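Local atomic coordinates of pectate lyase 1 (Juniperus ashei, PDB entry 1PXZ), a protein that shows low pectate lyase activity, a calcium-dependent eliminative cleavage of galacturonan in plant pectin, and is the major allergen of mountain cedar pollen. Residues Ala62-Lys66 / Leu135-Ser139; Leu80-Val86 / Gly105-Arg111. One frame throughout, in Å; residues are numbered along the deposited sequence.

Interaction 1. Residues Ala62-Lys66 / Leu135-Ser139; sequences ATREK and LVSES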
loop_
_atom_site.group_PDB
_atom_site.type_symbol
_atom_site.label_atom_id
_atom_site.label_comp_id
_atom_site.label_asym_id
_atom_site.label_seq_id
_atom_site.Cartn_x
_atom_site.Cartn_y
_atom_site.Cartn_z
ATOM N N ALA A 62 -16.833 -3.736 -8.659
ATOM C CA ALA A 62 -15.710 -2.785 -8.605
ATOM C C ALA A 62 -15.833 -1.684 -9.640
ATOM O O ALA A 62 -15.258 -0.612 -9.487
ATOM C CB ALA A 62 -14.402 -3.543 -8.783
ATOM N N THR A 63 -16.587 -1.895 -10.735
ATOM C CA THR A 63 -16.659 -0.873 -11.763
ATOM C C THR A 63 -17.918 -0.009 -11.674
ATOM O O THR A 63 -18.091 0.884 -12.517
ATOM C CB THR A 63 -16.635 -1.497 -13.184
ATOM O OG1 THR A 63 -17.639 -2.520 -13.243
ATOM C CG2 THR A 63 -15.289 -2.157 -13.452
ATOM N N ARG A 64 -18.795 -0.251 -10.704
ATOM C CA ARG A 64 -20.007 0.569 -10.675
ATOM C C ARG A 64 -19.654 2.009 -10.334
ATOM O O ARG A 64 -18.692 2.305 -9.616
ATOM C CB ARG A 64 -21.031 0.041 -9.671
ATOM C CG ARG A 64 -21.640 -1.310 -9.962
ATOM C CD ARG A 64 -22.264 -1.470 -11.345
ATOM N NE ARG A 64 -21.229 -1.885 -12.296
ATOM C CZ ARG A 64 -21.392 -2.011 -13.607
ATOM N NH1 ARG A 64 -22.562 -1.770 -14.200
ATOM N NH2 ARG A 64 -20.365 -2.388 -14.357
ATOM N N GLU A 65 -20.454 2.961 -10.832
ATOM C CA GLU A 65 -20.235 4.346 -10.418
ATOM C C GLU A 65 -20.723 4.561 -8.994
ATOM O O GLU A 65 -20.130 5.331 -8.238
ATOM C CB GLU A 65 -20.934 5.320 -11.375
ATOM C CG GLU A 65 -20.026 5.923 -12.433
ATOM C CD GLU A 65 -18.635 5.322 -12.528
ATOM O OE1 GLU A 65 -18.464 4.237 -13.153
ATOM O OE2 GLU A 65 -17.707 5.968 -11.970
ATOM N N LYS A 66 -21.805 3.918 -8.553
ATOM C CA LYS A 66 -22.233 4.214 -7.185
ATOM C C LYS A 66 -21.265 3.658 -6.137
ATOM O O LYS A 66 -20.495 2.744 -6.417
ATOM C CB LYS A 66 -23.631 3.651 -6.946
ATOM C CG LYS A 66 -23.659 2.125 -6.932
ATOM C CD LYS A 66 -25.114 1.645 -6.973
ATOM C CE LYS A 66 -25.463 0.884 -5.709
ATOM N NZ LYS A 66 -26.922 0.838 -5.434
ATOM N N LEU A 135 -13.533 -3.174 -19.577
ATOM C CA LEU A 135 -14.466 -2.218 -19.017
ATOM C C LEU A 135 -13.768 -1.472 -17.867
ATOM O O LEU A 135 -13.687 -1.982 -16.749
ATOM C CB LEU A 135 -15.772 -2.866 -18.539
ATOM C CG LEU A 135 -16.799 -1.825 -18.069
ATOM C CD1 LEU A 135 -17.732 -1.419 -19.209
ATOM C CD2 LEU A 135 -17.605 -2.331 -16.886
ATOM N N VAL A 136 -13.278 -0.278 -18.203
ATOM C CA VAL A 136 -12.519 0.517 -17.233
ATOM C C VAL A 136 -13.456 0.871 -16.090
ATOM O O VAL A 136 -13.154 0.624 -14.924
ATOM C CB VAL A 136 -11.879 1.747 -17.883
ATOM C CG1 VAL A 136 -11.271 2.649 -16.824
ATOM C CG2 VAL A 136 -10.787 1.338 -18.876
ATOM N N SER A 137 -14.633 1.415 -16.408
ATOM C CA SER A 137 -15.674 1.591 -15.411
ATOM C C SER A 137 -17.043 1.633 -16.105
ATOM O O SER A 137 -17.111 1.784 -17.334
ATOM C CB SER A 137 -15.519 2.880 -14.591
ATOM O OG SER A 137 -15.924 4.002 -15.376
ATOM N N GLU A 138 -18.083 1.523 -15.294
ATOM C CA GLU A 138 -19.450 1.561 -15.823
ATOM C C GLU A 138 -19.612 2.820 -16.656
ATOM O O GLU A 138 -20.109 2.814 -17.784
ATOM C CB GLU A 138 -20.463 1.489 -14.688
ATOM C CG GLU A 138 -21.913 1.749 -15.089
ATOM C CD GLU A 138 -22.854 1.882 -13.912
ATOM O OE1 GLU A 138 -22.409 1.915 -12.742
ATOM O OE2 GLU A 138 -24.086 1.965 -14.145
ATOM N N SER A 139 -19.127 3.926 -16.085
ATOM C CA SER A 139 -19.343 5.190 -16.798
ATOM C C SER A 139 -18.398 5.373 -17.966
ATOM O O SER A 139 -18.789 5.961 -18.981
ATOM C CB SER A 139 -19.209 6.378 -15.832
ATOM O OG SER A 139 -20.345 7.225 -15.937
HETATM O O HOH W 1 -15.869 6.313 -13.941
HETATM O O HOH W 2 -23.848 2.492 -10.512
#
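Three backbone N-H groups tie residues 62-66 to 135-139, one to a carbonyl and two to carboxylates. Glu-138 N donates to Thr-63 O (2.8 Å), and Glu-65 N returns a nearly straight bond, 168° at the hydrogen, to Glu-138 OE1 at 2.9 Å. OE1 is met on its anti side, and water 2, which also accepts from Lys-66 N, donates to the same oxygen. In the third bond Ser-139 N reaches Glu-65 OE1 at 3.0 Å, coming from above the carboxylate plane. The other oxygen, Glu-65 OE2, takes a hydrogen from water 1, which lies 2.7 Å from Ser-137 OG; that hydroxyl also accepts from the backbone N of Ile-140. Glu-65 OE1 and Glu-138 OE1 are 4.6 Å apart, a like-charge approach that the backbone N-H on each of these oxygens would probably ease.

With CG anti to its backbone N (chi1 170°) and an extended chain beyond, Glu-138 runs across the Arg-64 side chain at about a right angle. Its carboxylate stacks on the guanidinium, their planes 12° apart, while Glu-138 CB sits over the centre of the guanidinium face. The salt bridge is therefore long, with no N-H aimed at the acid. Arg-64 NH2 instead bonds in plane to Thr-63 OG1, which has a further partner in Arg-59 O, and NE turns to Tyr-60 O; these bonds fix the rotation of the guanidinium, with one face turned to Glu-138. Leu-135 CD2 fills the corner by this edge, 3.6 Å from Thr-63 OG1, and Thr-63 CG2 rests near Val-136 O.

The contact joins the last part of helix 58-63 and the loop beyond it to the antiparallel hairpin of strands 132-137 and 141-145, a peripheral excursion beside the parallel beta-helix of this polysaccharide lyase 1 fold.

Interaction 2. Residues Leu80-Val86 / Gly105-Arg111; sequences LKMPLYV and GPCLFMR
Two successive turns of the right-handed parallel beta-helix meet here, strand 84-85 pairing in parallel with strand 108-111, and Leu-84 facing Leu-108 while Tyr-85 faces Phe-109. Three backbone bonds set this register: Leu-84 N to Cys-107 O (3.0 Å), Phe-109 N to Leu-84 O and Val-86 N to Phe-109 O. Water 4 continues the ladder, bridging Val-86 O and Arg-111 N where the strands separate. At the other end water 3 links Leu-80 N with Pro-106 O.

On one face of the sheet, Leu-84 and Leu-108 run alongside each other in the same direction, their CD2 methyls 3.6 Å apart. This aligned stacking of like side chains in successive coils is a hallmark of parallel beta-helices. Leu-84 packs against helix 58-63, and Leu-108 against Leu-118 of strand 114-119.

Tyr-85 and Phe-109 occupy the opposite face of the sheet. Their rings are inclined at 42°, and the closer fit is between Phe-109 CB and the Tyr-85 ring, a CH-pi contact 3.9 Å from the ring centroid. Phe-109 CG lies anti to its carbonyl carbon (chi1 -69°), which carries the ring back along the strand to Pro-83; there Pro-83 CB presses over the ring face, 3.8 Å from its centroid. Arg-111, bent at chi2 and chi3, brings NH2 to within 3.1 Å of Tyr-85 OH, the ring and guanidinium planes 60° apart. Before the strands pair, Pro-106 wedges its CG against the Met-82 to Pro-83 peptide, 3.3 Å from Met-82 C. Cys-107, its CB directed away from residues 80-86, forms a disulfide with Cys-126. The Phe-109 side chain lies about 7 Å from that of Asp-149, a calcium ligand inferred by similarity.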
loop_
_atom_site.group_PDB
_atom_site.type_symbol
_atom_site.label_atom_id
_atom_site.label_comp_id
_atom_site.label_asym_id
_atom_site.label_seq_id
_atom_site.Cartn_x
_atom_site.Cartn_y
_atom_site.Cartn_z
ATOM N N LEU A 80 -8.082 -13.137 -12.512
ATOM C CA LEU A 80 -8.654 -12.175 -13.459
ATOM C C LEU A 80 -8.119 -12.351 -14.867
ATOM O O LEU A 80 -6.990 -12.815 -15.078
ATOM C CB LEU A 80 -8.381 -10.746 -12.976
ATOM C CG LEU A 80 -8.970 -10.388 -11.615
ATOM C CD1 LEU A 80 -8.320 -9.111 -11.100
ATOM C CD2 LEU A 80 -10.480 -10.223 -11.702
ATOM N N LYS A 81 -8.910 -11.948 -15.868
ATOM C CA LYS A 81 -8.476 -12.140 -17.243
ATOM C C LYS A 81 -7.789 -10.898 -17.808
ATOM O O LYS A 81 -7.063 -11.004 -18.792
ATOM C CB LYS A 81 -9.644 -12.471 -18.166
ATOM C CG LYS A 81 -10.337 -13.804 -17.908
ATOM C CD LYS A 81 -11.276 -14.089 -19.067
ATOM C CE LYS A 81 -11.893 -15.473 -18.995
ATOM N NZ LYS A 81 -12.541 -15.751 -17.691
ATOM N N MET A 82 -8.059 -9.752 -17.189
ATOM C CA MET A 82 -7.448 -8.487 -17.560
ATOM C C MET A 82 -7.234 -7.640 -16.302
ATOM O O MET A 82 -7.818 -7.982 -15.271
ATOM C CB MET A 82 -8.330 -7.730 -18.556
ATOM C CG MET A 82 -8.410 -8.405 -19.928
ATOM S SD MET A 82 -6.867 -8.343 -20.852
ATOM C CE MET A 82 -6.812 -6.606 -21.299
ATOM N N PRO A 83 -6.449 -6.584 -16.356
ATOM C CA PRO A 83 -6.324 -5.710 -15.173
ATOM C C PRO A 83 -7.692 -5.279 -14.654
ATOM O O PRO A 83 -8.599 -4.975 -15.428
ATOM C CB PRO A 83 -5.581 -4.500 -15.749
ATOM C CG PRO A 83 -4.735 -5.088 -16.840
ATOM C CD PRO A 83 -5.638 -6.118 -17.493
ATOM N N LEU A 84 -7.904 -5.304 -13.349
ATOM C CA LEU A 84 -9.179 -4.868 -12.800
ATOM C C LEU A 84 -9.049 -3.410 -12.385
ATOM O O LEU A 84 -8.321 -3.152 -11.422
ATOM C CB LEU A 84 -9.550 -5.710 -11.593
ATOM C CG LEU A 84 -10.729 -5.213 -10.756
ATOM C CD1 LEU A 84 -11.950 -4.955 -11.625
ATOM C CD2 LEU A 84 -11.045 -6.221 -9.657
ATOM N N TYR A 85 -9.732 -2.532 -13.104
ATOM C CA TYR A 85 -9.799 -1.135 -12.699
ATOM C C TYR A 85 -10.921 -0.952 -11.685
ATOM O O TYR A 85 -12.065 -1.333 -11.946
ATOM C CB TYR A 85 -10.019 -0.263 -13.933
ATOM C CG TYR A 85 -8.716 -0.144 -14.684
ATOM C CD1 TYR A 85 -7.816 0.850 -14.330
ATOM C CD2 TYR A 85 -8.425 -1.027 -15.712
ATOM C CE1 TYR A 85 -6.616 0.977 -15.000
ATOM C CE2 TYR A 85 -7.221 -0.898 -16.381
ATOM C CZ TYR A 85 -6.335 0.094 -16.024
ATOM O OH TYR A 85 -5.137 0.217 -16.696
ATOM N N VAL A 86 -10.569 -0.397 -10.537
ATOM C CA VAL A 86 -11.481 -0.217 -9.420
ATOM C C VAL A 86 -11.961 1.237 -9.401
ATOM O O VAL A 86 -11.151 2.172 -9.290
ATOM C CB VAL A 86 -10.852 -0.564 -8.060
ATOM C CG1 VAL A 86 -11.862 -0.298 -6.936
ATOM C CG2 VAL A 86 -10.380 -2.012 -7.961
ATOM N N GLY A 105 -2.837 -14.245 -12.963
ATOM C CA GLY A 105 -3.476 -13.205 -13.760
ATOM C C GLY A 105 -3.049 -11.828 -13.263
ATOM O O GLY A 105 -2.323 -11.747 -12.269
ATOM N N PRO A 106 -3.488 -10.780 -13.948
ATOM C CA PRO A 106 -3.257 -9.404 -13.516
ATOM C C PRO A 106 -4.087 -9.101 -12.264
ATOM O O PRO A 106 -4.975 -9.863 -11.915
ATOM C CB PRO A 106 -3.737 -8.538 -14.681
ATOM C CG PRO A 106 -4.571 -9.427 -15.528
ATOM C CD PRO A 106 -4.218 -10.852 -15.229
ATOM N N CYS A 107 -3.766 -7.984 -11.597
ATOM C CA CYS A 107 -4.397 -7.697 -10.310
ATOM C C CYS A 107 -5.083 -6.346 -10.307
ATOM O O CYS A 107 -5.832 -6.065 -11.263
ATOM C CB CYS A 107 -3.329 -7.875 -9.206
ATOM S SG CYS A 107 -2.888 -9.648 -9.077
ATOM N N LEU A 108 -4.871 -5.513 -9.299
ATOM C CA LEU A 108 -5.724 -4.356 -9.052
ATOM C C LEU A 108 -5.097 -3.031 -9.475
ATOM O O LEU A 108 -3.915 -2.769 -9.216
ATOM C CB LEU A 108 -6.065 -4.219 -7.560
ATOM C CG LEU A 108 -6.734 -5.452 -6.924
ATOM C CD1 LEU A 108 -6.975 -5.210 -5.444
ATOM C CD2 LEU A 108 -8.010 -5.800 -7.675
ATOM N N PHE A 109 -5.942 -2.235 -10.125
ATOM C CA PHE A 109 -5.528 -0.986 -10.735
ATOM C C PHE A 109 -6.499 0.125 -10.359
ATOM O O PHE A 109 -7.706 -0.057 -10.332
ATOM C CB PHE A 109 -5.460 -1.102 -12.270
ATOM C CG PHE A 109 -4.333 -1.995 -12.772
ATOM C CD1 PHE A 109 -4.407 -3.377 -12.668
ATOM C CD2 PHE A 109 -3.204 -1.437 -13.343
ATOM C CE1 PHE A 109 -3.394 -4.220 -13.095
ATOM C CE2 PHE A 109 -2.177 -2.260 -13.774
ATOM C CZ PHE A 109 -2.275 -3.629 -13.660
ATOM N N MET A 110 -5.942 1.294 -10.067
ATOM C CA MET A 110 -6.773 2.473 -9.823
ATOM C C MET A 110 -6.198 3.635 -10.627
ATOM O O MET A 110 -4.986 3.902 -10.537
ATOM C CB MET A 110 -6.817 2.805 -8.334
ATOM C CG MET A 110 -7.664 1.824 -7.513
ATOM S SD MET A 110 -7.019 1.736 -5.833
ATOM C CE MET A 110 -5.569 0.696 -6.128
ATOM N N ARG A 111 -7.042 4.297 -11.416
ATOM C CA ARG A 111 -6.491 5.385 -12.239
ATOM C C ARG A 111 -7.455 6.565 -12.242
ATOM O O ARG A 111 -8.624 6.443 -12.602
ATOM C CB ARG A 111 -6.201 4.914 -13.659
ATOM C CG ARG A 111 -5.647 6.010 -14.557
ATOM C CD ARG A 111 -6.218 5.872 -15.963
ATOM N NE ARG A 111 -5.884 4.590 -16.561
ATOM C CZ ARG A 111 -6.560 3.975 -17.524
ATOM N NH1 ARG A 111 -7.651 4.536 -18.029
ATOM N NH2 ARG A 111 -6.141 2.800 -17.981
HETATM O O HOH W 3 -5.893 -12.377 -11.198
HETATM O O HOH W 4 -9.655 3.063 -11.693
#

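In the fold
Interaction 2 belongs to the buried body of the beta-helix, whereas interaction 1 lies at its periphery, its centre about 22 Å from the centre of the chain, and is only partly buried. Chemistry follows place: stacked coils are joined by a backbone ladder, leucines and aromatics, while the outer contact relies on carboxylates, a guanidinium and bridging waters. The two meet directly. Ala-62 CB of the helix packs 4.0 Å from Leu-84 CD1, and Val-136 O of the hairpin lies 3.4 Å from Tyr-85 CB. Helix 58-63 and the hairpin thus flank strand 84-85, the outermost strand of its sheet, and in sequence residues 80-111 fall within the loop that interaction 1 closes.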